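Local coordinates for protein hypothetical dTDP-4-dehydrorhamnose 3,5-epimerase (Sulfolobus tokodaii, PDB 2B9U) that probably catalyses the epimerization at C3' and C5' of dTDP-4-dehydro-6-deoxyglucose that yields dTDP-4-dehydro-beta-L-rhamnose, a step of dTDP-L-rhamnose biosynthesis, at residues A[80-88]-A[145-153]; A[41-49]-A[130-138]. All blocks are in the same frame, centred on the assembly; numbering follows the deposited sequence.

From the N terminus, the chain first runs through 41-49, on strand 44-52, which pairs with a strand of the second subunit, and later through 80-88, on strand 79-86 of the five-stranded sheet. Strand 126-133 then pairs with strand 44-52, which closes contact 2 over 80 intervening residues. Only afterwards does the loop 145-153 fold back on 80-88, closing contact 1 across 56 residues. The two closures therefore cross: 80-88 lies within the span of contact 2, and 145-153 beyond it. Contact 2 joins neighbouring strands of the sheet that runs on into the second subunit, contact 1 lays a loop on the other sheet, and their centres are about 20 Å apart.

Contact 1: residues A[80-88]-A[145-153]; sequences ILDVAVDVR and ISYSYIDWP
Val-83 and Trp-152 point at each other across the contact, with methyl CG2 of the valine 3.5 Å from CH2 of the indole, at the far end of its six-membered ring. The same ring brings CZ3 to within 3.6 Å of the backbone O of Leu-81, which lies at the ring edge near its plane. On one face of the indole sits CG2 of Ile-150, 3.5 Å above the plane and over its centre. The other branch of Ile-150 is turned to the strand: with CG1 beside its own backbone N (chi1 -63°), it carries CD1 to 3.7 Å from Val-83 CG1, the two side chains running alongside each other in opposite senses. Val-83 thus touches a different partner with each methyl group.

The strand 79-86 belongs to the five-stranded sheet of a cupin-type jelly roll, and the loop that follows strand 142-144 lies across the side of it from which Leu-81, Val-83 and Val-85 project. No hydrogen bond joins the two segments. The indole is held from within its own loop, where Trp-152 NE1 donates to Tyr-147 O at 2.9 Å. That oxygen also accepts from Ile-150 N, the two donors arriving on opposite faces of the carbonyl plane.

Toward the end of the strand, Val-85 CG1 meets both Tyr-149 CE2 at 3.9 Å and Ile-145 CD1, while the Tyr-149 hydroxyl is hydrogen-bonded to the backbone O of Gly-95. Ile-145 CD1 also reaches Val-87 CG1. At the other end, Leu-81 CD2 packs 3.8 Å from Pro-153 CD.

Contact 2: residues A[41-49]-A[130-138]; sequences IPNVIQTNM and YFITHNEYS
The ring of Tyr-130 turns its edge to Asn-48: the backbone O of Asn-48 lies in the ring plane, 3.5 Å from Tyr-130 CD1, and the ring's hydroxyl is hydrogen-bonded to Ser-50. At the edge of the His-134 imidazole, also in plane, Thr-133 OG1 shares a hydrogen bond with ND1, while Pro-42 CG approaches CE1 obliquely. Thr-47 OG1 comes obliquely to the Phe-131 ring; the contact buries this hydroxyl, which has no polar partner in the model.

The two segments form an antiparallel strand pair of the jelly roll, and residues 46-49 pair in turn with a strand of the second subunit, so the sheet continues through the homodimer. Asn-48 and Tyr-130 form a hydrogen-bonded pair, and Thr-47 and Phe-131 a non-hydrogen-bonded one. A classic beta bulge follows, in which Ile-45 and Gln-46 both face Ile-132. Ile-132 O takes a nearly straight bond from Ile-45 N (2.7 Å, 173°) and a longer one from Gln-46 N (3.3 Å). Ile-45 CD1 reaches beyond the strand to Asn-135 C at 3.4 Å.

The side chains of Gln-46 and Ile-132 leave the sheet together on one face, CB against CB. With CG anti to the backbone N (chi1 176°) and the chain extended, the glutamine carries its amide to the loop of Glu-136 and Tyr-137. Tyr-137, predicted to stack on the thymidine ring of the substrate, is thereby tied to the sheet through its backbone. Its N donates to Gln-46 OE1 at 3.0 Å, tilted 28° from the carbonyl plane. The opposite end of the amide is fixed as well, Gln-46 NE2 donating almost linearly to Asn-48 OD1 at 3.0 Å, in the glutamine's amide plane.

Contact 1: residues A[80-88]-A[145-153]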
loop_
_atom_site.group_PDB
_atom_site.type_symbol
_atom_site.label_atom_id
_atom_site.label_comp_id
_atom_site.label_asym_id
_atom_site.label_seq_id
_atom_site.Cartn_x
_atom_site.Cartn_y
_atom_site.Cartn_z
ATOM N N ILE A 80 -2.562 -9.027 13.120
ATOM C CA ILE A 80 -2.596 -10.379 12.561
ATOM C C ILE A 80 -1.437 -11.226 13.106
ATOM O O ILE A 80 -0.403 -10.685 13.493
ATOM C CB ILE A 80 -2.565 -10.381 10.998
ATOM C CG1 ILE A 80 -1.165 -9.994 10.474
ATOM C CG2 ILE A 80 -3.675 -9.496 10.435
ATOM C CD1 ILE A 80 -0.963 -10.252 8.967
ATOM N N LEU A 81 -1.624 -12.541 13.148
ATOM C CA LEU A 81 -0.509 -13.449 13.352
ATOM C C LEU A 81 -0.168 -13.953 11.969
ATOM O O LEU A 81 -0.912 -14.723 11.390
ATOM C CB LEU A 81 -0.872 -14.629 14.270
ATOM C CG LEU A 81 0.245 -15.684 14.470
ATOM C CD1 LEU A 81 1.494 -15.062 15.118
ATOM C CD2 LEU A 81 -0.269 -16.876 15.287
ATOM N N ASP A 82 0.960 -13.499 11.454
ATOM C CA ASP A 82 1.379 -13.796 10.108
ATOM C C ASP A 82 2.369 -14.957 10.084
ATOM O O ASP A 82 3.252 -15.042 10.942
ATOM C CB ASP A 82 2.030 -12.564 9.508
ATOM C CG ASP A 82 2.025 -12.602 8.027
ATOM O OD1 ASP A 82 0.919 -12.704 7.465
ATOM O OD2 ASP A 82 3.117 -12.566 7.436
ATOM N N VAL A 83 2.212 -15.852 9.112
ATOM C CA VAL A 83 3.024 -17.070 9.052
ATOM C C VAL A 83 3.564 -17.295 7.636
ATOM O O VAL A 83 2.868 -17.027 6.648
ATOM C CB VAL A 83 2.209 -18.322 9.493
ATOM C CG1 VAL A 83 3.078 -19.561 9.493
ATOM C CG2 VAL A 83 1.582 -18.114 10.867
ATOM N N ALA A 84 4.815 -17.760 7.550
ATOM C CA ALA A 84 5.440 -18.183 6.291
ATOM C C ALA A 84 5.999 -19.580 6.478
ATOM O O ALA A 84 6.732 -19.809 7.427
ATOM C CB ALA A 84 6.556 -17.245 5.933
ATOM N N VAL A 85 5.691 -20.491 5.562
ATOM C CA VAL A 85 6.087 -21.896 5.689
ATOM C C VAL A 85 6.976 -22.298 4.515
ATOM O O VAL A 85 6.570 -22.137 3.357
ATOM C CB VAL A 85 4.843 -22.837 5.739
ATOM C CG1 VAL A 85 5.274 -24.298 5.883
ATOM C CG2 VAL A 85 3.905 -22.451 6.894
ATOM N N ASP A 86 8.184 -22.795 4.806
ATOM C CA ASP A 86 9.084 -23.282 3.745
ATOM C C ASP A 86 8.477 -24.490 3.087
ATOM O O ASP A 86 8.330 -25.537 3.730
ATOM C CB ASP A 86 10.471 -23.636 4.290
ATOM C CG ASP A 86 11.518 -23.847 3.184
ATOM O OD1 ASP A 86 11.169 -24.003 1.996
ATOM O OD2 ASP A 86 12.720 -23.841 3.512
ATOM N N VAL A 87 8.103 -24.341 1.817
ATOM C CA VAL A 87 7.519 -25.438 1.045
ATOM C C VAL A 87 8.405 -25.834 -0.153
ATOM O O VAL A 87 7.918 -26.367 -1.157
ATOM C CB VAL A 87 6.050 -25.142 0.583
ATOM C CG1 VAL A 87 5.126 -24.932 1.784
ATOM C CG2 VAL A 87 5.986 -23.959 -0.407
ATOM N N ARG A 88 9.701 -25.555 -0.036
ATOM C CA ARG A 88 10.702 -26.045 -0.993
ATOM C C ARG A 88 11.217 -27.404 -0.516
ATOM O O ARG A 88 11.908 -27.497 0.499
ATOM C CB ARG A 88 11.869 -25.056 -1.108
ATOM C CG ARG A 88 11.473 -23.646 -1.495
ATOM C CD ARG A 88 12.585 -22.652 -1.225
ATOM N NE ARG A 88 12.833 -22.464 0.201
ATOM C CZ ARG A 88 13.681 -21.574 0.703
ATOM N NH1 ARG A 88 14.371 -20.783 -0.109
ATOM N NH2 ARG A 88 13.836 -21.461 2.015
ATOM N N ILE A 145 -1.309 -25.057 0.971
ATOM C CA ILE A 145 -1.275 -26.122 1.971
ATOM C C ILE A 145 -2.207 -25.714 3.105
ATOM O O ILE A 145 -2.427 -24.525 3.322
ATOM C CB ILE A 145 0.162 -26.426 2.474
ATOM C CG1 ILE A 145 0.780 -25.204 3.173
ATOM C CG2 ILE A 145 1.050 -26.888 1.296
ATOM C CD1 ILE A 145 1.919 -25.521 4.114
ATOM N N SER A 146 -2.760 -26.698 3.810
ATOM C CA SER A 146 -3.790 -26.466 4.818
ATOM C C SER A 146 -3.348 -25.559 5.969
ATOM O O SER A 146 -2.234 -25.706 6.513
ATOM C CB SER A 146 -4.306 -27.810 5.362
ATOM O OG SER A 146 -5.248 -27.635 6.410
ATOM N N TYR A 147 -4.244 -24.634 6.324
ATOM C CA TYR A 147 -4.146 -23.777 7.508
ATOM C C TYR A 147 -3.902 -24.610 8.784
ATOM O O TYR A 147 -3.283 -24.133 9.728
ATOM C CB TYR A 147 -5.461 -22.979 7.672
ATOM C CG TYR A 147 -6.511 -23.835 8.338
ATOM C CD1 TYR A 147 -7.179 -24.823 7.615
ATOM C CD2 TYR A 147 -6.770 -23.727 9.711
ATOM C CE1 TYR A 147 -8.113 -25.660 8.223
ATOM C CE2 TYR A 147 -7.704 -24.570 10.339
ATOM C CZ TYR A 147 -8.364 -25.541 9.574
ATOM O OH TYR A 147 -9.277 -26.397 10.154
ATOM N N SER A 148 -4.442 -25.832 8.816
ATOM C CA SER A 148 -4.362 -26.728 9.983
ATOM C C SER A 148 -2.932 -27.154 10.316
ATOM O O SER A 148 -2.685 -27.781 11.349
ATOM C CB SER A 148 -5.211 -27.977 9.769
ATOM O OG SER A 148 -4.732 -28.770 8.691
ATOM N N TYR A 149 -2.004 -26.830 9.420
ATOM C CA TYR A 149 -0.583 -27.055 9.650
ATOM C C TYR A 149 -0.098 -26.253 10.848
ATOM O O TYR A 149 0.878 -26.614 11.495
ATOM C CB TYR A 149 0.209 -26.676 8.407
ATOM C CG TYR A 149 1.644 -27.116 8.460
ATOM C CD1 TYR A 149 1.989 -28.465 8.313
ATOM C CD2 TYR A 149 2.667 -26.184 8.658
ATOM C CE1 TYR A 149 3.307 -28.868 8.372
ATOM C CE2 TYR A 149 3.987 -26.579 8.708
ATOM C CZ TYR A 149 4.299 -27.918 8.564
ATOM O OH TYR A 149 5.609 -28.296 8.606
ATOM N N ILE A 150 -0.827 -25.181 11.147
ATOM C CA ILE A 150 -0.450 -24.191 12.130
ATOM C C ILE A 150 -1.449 -24.220 13.263
ATOM O O ILE A 150 -2.640 -24.469 13.052
ATOM C CB ILE A 150 -0.423 -22.766 11.475
ATOM C CG1 ILE A 150 0.651 -22.687 10.367
ATOM C CG2 ILE A 150 -0.250 -21.662 12.514
ATOM C CD1 ILE A 150 2.110 -22.849 10.852
ATOM N N ASP A 151 -0.961 -23.950 14.470
ATOM C CA ASP A 151 -1.806 -23.824 15.642
ATOM C C ASP A 151 -2.119 -22.333 15.812
ATOM O O ASP A 151 -1.256 -21.543 16.175
ATOM C CB ASP A 151 -1.065 -24.422 16.858
ATOM C CG ASP A 151 -1.906 -24.451 18.123
ATOM O OD1 ASP A 151 -3.147 -24.364 18.053
ATOM O OD2 ASP A 151 -1.313 -24.566 19.209
ATOM N N TRP A 152 -3.353 -21.958 15.486
ATOM C CA TRP A 152 -3.824 -20.575 15.492
ATOM C C TRP A 152 -4.455 -20.263 16.846
ATOM O O TRP A 152 -5.081 -21.144 17.436
ATOM C CB TRP A 152 -4.866 -20.380 14.384
ATOM C CG TRP A 152 -4.341 -20.668 12.979
ATOM C CD1 TRP A 152 -4.625 -21.756 12.201
ATOM C CD2 TRP A 152 -3.445 -19.855 12.216
ATOM N NE1 TRP A 152 -3.960 -21.674 11.007
ATOM C CE2 TRP A 152 -3.234 -20.512 10.980
ATOM C CE3 TRP A 152 -2.805 -18.631 12.450
ATOM C CZ2 TRP A 152 -2.412 -19.984 9.979
ATOM C CZ3 TRP A 152 -1.985 -18.108 11.454
ATOM C CH2 TRP A 152 -1.792 -18.790 10.236
ATOM N N PRO A 153 -4.298 -19.017 17.342
ATOM C CA PRO A 153 -4.799 -18.698 18.699
ATOM C C PRO A 153 -6.319 -18.524 18.856
ATOM O O PRO A 153 -6.858 -18.797 19.934
ATOM C CB PRO A 153 -4.054 -17.404 19.062
ATOM C CG PRO A 153 -3.720 -16.776 17.750
ATOM C CD PRO A 153 -3.623 -17.870 16.709
#

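Contact 2: residues A[41-49]-A[130-138]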
loop_
_atom_site.group_PDB
_atom_site.type_symbol
_atom_site.label_atom_id
_atom_site.label_comp_id
_atom_site.label_asym_id
_atom_site.label_seq_id
_atom_site.Cartn_x
_atom_site.Cartn_y
_atom_site.Cartn_z
ATOM N N ILE A 41 15.482 -7.243 -1.898
ATOM C CA ILE A 41 14.044 -7.278 -2.217
ATOM C C ILE A 41 13.817 -6.545 -3.549
ATOM O O ILE A 41 14.205 -5.380 -3.684
ATOM C CB ILE A 41 13.179 -6.680 -1.058
ATOM C CG1 ILE A 41 13.500 -7.391 0.272
ATOM C CG2 ILE A 41 11.667 -6.723 -1.405
ATOM C CD1 ILE A 41 12.898 -6.744 1.520
ATOM N N PRO A 42 13.215 -7.228 -4.546
ATOM C CA PRO A 42 13.052 -6.637 -5.876
ATOM C C PRO A 42 11.838 -5.706 -6.014
ATOM O O PRO A 42 11.173 -5.394 -5.016
ATOM C CB PRO A 42 12.880 -7.865 -6.770
ATOM C CG PRO A 42 12.116 -8.806 -5.914
ATOM C CD PRO A 42 12.676 -8.600 -4.505
ATOM N N ASN A 43 11.562 -5.263 -7.245
ATOM C CA ASN A 43 10.473 -4.309 -7.497
ATOM C C ASN A 43 9.100 -4.908 -7.205
ATOM O O ASN A 43 8.838 -6.077 -7.482
ATOM C CB ASN A 43 10.521 -3.743 -8.931
ATOM C CG ASN A 43 11.753 -2.866 -9.196
ATOM O OD1 ASN A 43 12.101 -2.605 -10.349
ATOM N ND2 ASN A 43 12.403 -2.409 -8.150
ATOM N N VAL A 44 8.239 -4.091 -6.617
ATOM C CA VAL A 44 6.839 -4.440 -6.432
ATOM C C VAL A 44 6.125 -4.373 -7.785
ATOM O O VAL A 44 6.290 -3.412 -8.533
ATOM C CB VAL A 44 6.159 -3.509 -5.381
ATOM C CG1 VAL A 44 4.660 -3.792 -5.278
ATOM C CG2 VAL A 44 6.822 -3.685 -3.981
ATOM N N ILE A 45 5.338 -5.403 -8.095
ATOM C CA ILE A 45 4.652 -5.482 -9.379
ATOM C C ILE A 45 3.124 -5.461 -9.256
ATOM O O ILE A 45 2.422 -5.179 -10.233
ATOM C CB ILE A 45 5.144 -6.698 -10.222
ATOM C CG1 ILE A 45 5.078 -8.018 -9.438
ATOM C CG2 ILE A 45 6.616 -6.491 -10.625
ATOM C CD1 ILE A 45 3.713 -8.653 -9.301
ATOM N N GLN A 46 2.628 -5.737 -8.051
ATOM C CA GLN A 46 1.195 -5.826 -7.768
ATOM C C GLN A 46 1.003 -5.490 -6.300
ATOM O O GLN A 46 1.857 -5.807 -5.492
ATOM C CB GLN A 46 0.695 -7.249 -8.035
ATOM C CG GLN A 46 -0.742 -7.481 -7.677
ATOM C CD GLN A 46 -1.340 -8.685 -8.347
ATOM O OE1 GLN A 46 -0.816 -9.186 -9.341
ATOM N NE2 GLN A 46 -2.472 -9.148 -7.822
ATOM N N THR A 47 -0.085 -4.801 -5.972
ATOM C CA THR A 47 -0.458 -4.573 -4.570
ATOM C C THR A 47 -1.901 -5.022 -4.351
ATOM O O THR A 47 -2.815 -4.644 -5.102
ATOM C CB THR A 47 -0.179 -3.109 -4.146
ATOM O OG1 THR A 47 1.223 -2.865 -4.267
ATOM C CG2 THR A 47 -0.591 -2.820 -2.690
ATOM N N ASN A 48 -2.101 -5.874 -3.358
ATOM C CA ASN A 48 -3.445 -6.313 -2.974
ATOM C C ASN A 48 -3.824 -5.780 -1.592
ATOM O O ASN A 48 -2.952 -5.352 -0.833
ATOM C CB ASN A 48 -3.532 -7.844 -2.959
ATOM C CG ASN A 48 -3.442 -8.467 -4.355
ATOM O OD1 ASN A 48 -3.632 -7.796 -5.360
ATOM N ND2 ASN A 48 -3.186 -9.763 -4.405
ATOM N N MET A 49 -5.119 -5.839 -1.276
ATOM C CA MET A 49 -5.632 -5.487 0.042
ATOM C C MET A 49 -6.775 -6.396 0.445
ATOM O O MET A 49 -7.639 -6.732 -0.363
ATOM C CB MET A 49 -6.094 -4.020 0.094
ATOM C CG MET A 49 -6.537 -3.559 1.500
ATOM S SD MET A 49 -6.948 -1.808 1.620
ATOM C CE MET A 49 -8.716 -1.884 1.810
ATOM N N TYR A 130 -0.744 -6.337 0.774
ATOM C CA TYR A 130 0.273 -7.254 0.258
ATOM C C TYR A 130 1.039 -6.562 -0.869
ATOM O O TYR A 130 0.449 -6.263 -1.918
ATOM C CB TYR A 130 -0.383 -8.529 -0.302
ATOM C CG TYR A 130 -1.526 -9.165 0.482
ATOM C CD1 TYR A 130 -2.760 -8.522 0.634
ATOM C CD2 TYR A 130 -1.392 -10.451 1.014
ATOM C CE1 TYR A 130 -3.820 -9.137 1.320
ATOM C CE2 TYR A 130 -2.445 -11.077 1.699
ATOM C CZ TYR A 130 -3.651 -10.410 1.850
ATOM O OH TYR A 130 -4.690 -11.023 2.517
ATOM N N PHE A 131 2.326 -6.289 -0.679
ATOM C CA PHE A 131 3.138 -5.797 -1.786
ATOM C C PHE A 131 3.759 -7.008 -2.449
ATOM O O PHE A 131 4.508 -7.761 -1.803
ATOM C CB PHE A 131 4.208 -4.811 -1.330
ATOM C CG PHE A 131 3.670 -3.649 -0.553
ATOM C CD1 PHE A 131 3.056 -2.584 -1.206
ATOM C CD2 PHE A 131 3.788 -3.611 0.833
ATOM C CE1 PHE A 131 2.559 -1.496 -0.476
ATOM C CE2 PHE A 131 3.290 -2.542 1.568
ATOM C CZ PHE A 131 2.679 -1.478 0.908
ATOM N N ILE A 132 3.416 -7.223 -3.718
ATOM C CA ILE A 132 3.750 -8.484 -4.410
ATOM C C ILE A 132 4.868 -8.259 -5.420
ATOM O O ILE A 132 4.823 -7.311 -6.227
ATOM C CB ILE A 132 2.476 -9.155 -5.042
ATOM C CG1 ILE A 132 1.537 -9.624 -3.937
ATOM C CG2 ILE A 132 2.811 -10.378 -5.948
ATOM C CD1 ILE A 132 0.094 -9.700 -4.366
ATOM N N THR A 133 5.898 -9.100 -5.332
ATOM C CA THR A 133 7.060 -9.007 -6.216
ATOM C C THR A 133 7.110 -10.243 -7.104
ATOM O O THR A 133 6.358 -11.205 -6.886
ATOM C CB THR A 133 8.392 -8.867 -5.424
ATOM O OG1 THR A 133 8.724 -10.120 -4.816
ATOM C CG2 THR A 133 8.300 -7.765 -4.331
ATOM N N HIS A 134 7.967 -10.189 -8.123
ATOM C CA HIS A 134 8.280 -11.314 -9.035
ATOM C C HIS A 134 7.270 -11.541 -10.152
ATOM O O HIS A 134 7.601 -11.390 -11.332
ATOM C CB HIS A 134 8.540 -12.630 -8.273
ATOM C CG HIS A 134 9.831 -12.651 -7.524
ATOM N ND1 HIS A 134 10.040 -11.903 -6.386
ATOM C CD2 HIS A 134 10.980 -13.341 -7.739
ATOM C CE1 HIS A 134 11.259 -12.132 -5.926
ATOM N NE2 HIS A 134 11.853 -12.996 -6.732
ATOM N N ASN A 135 6.048 -11.898 -9.783
ATOM C CA ASN A 135 5.009 -12.251 -10.743
ATOM C C ASN A 135 3.627 -11.904 -10.257
ATOM O O ASN A 135 3.332 -12.028 -9.071
ATOM C CB ASN A 135 5.054 -13.741 -11.047
ATOM C CG ASN A 135 6.228 -14.103 -11.910
ATOM O OD1 ASN A 135 6.348 -13.627 -13.043
ATOM N ND2 ASN A 135 7.125 -14.910 -11.368
ATOM N N GLU A 136 2.775 -11.487 -11.184
ATOM C CA GLU A 136 1.404 -11.147 -10.865
ATOM C C GLU A 136 0.568 -12.374 -10.497
ATOM O O GLU A 136 1.029 -13.515 -10.587
ATOM C CB GLU A 136 0.767 -10.399 -12.035
ATOM C CG GLU A 136 1.404 -9.055 -12.303
ATOM C CD GLU A 136 0.730 -8.289 -13.430
ATOM O OE1 GLU A 136 -0.399 -8.666 -13.850
ATOM O OE2 GLU A 136 1.350 -7.308 -13.898
ATOM N N TYR A 137 -0.649 -12.100 -10.040
ATOM C CA TYR A 137 -1.731 -13.060 -9.936
ATOM C C TYR A 137 -1.767 -13.954 -11.165
ATOM O O TYR A 137 -1.811 -13.466 -12.304
ATOM C CB TYR A 137 -3.027 -12.277 -9.841
ATOM C CG TYR A 137 -4.314 -13.075 -9.805
ATOM C CD1 TYR A 137 -4.492 -14.133 -8.915
ATOM C CD2 TYR A 137 -5.381 -12.722 -10.628
ATOM C CE1 TYR A 137 -5.699 -14.839 -8.872
ATOM C CE2 TYR A 137 -6.588 -13.414 -10.585
ATOM C CZ TYR A 137 -6.740 -14.463 -9.708
ATOM O OH TYR A 137 -7.923 -15.153 -9.689
ATOM N N SER A 138 -1.714 -15.259 -10.925
ATOM C CA SER A 138 -1.761 -16.255 -11.993
ATOM C C SER A 138 -2.429 -17.520 -11.457
ATOM O O SER A 138 -1.756 -18.384 -10.883
ATOM C CB SER A 138 -0.354 -16.562 -12.525
ATOM O OG SER A 138 -0.388 -17.505 -13.586
HETATM O O HOH W 1 9.797 -8.134 -8.708
#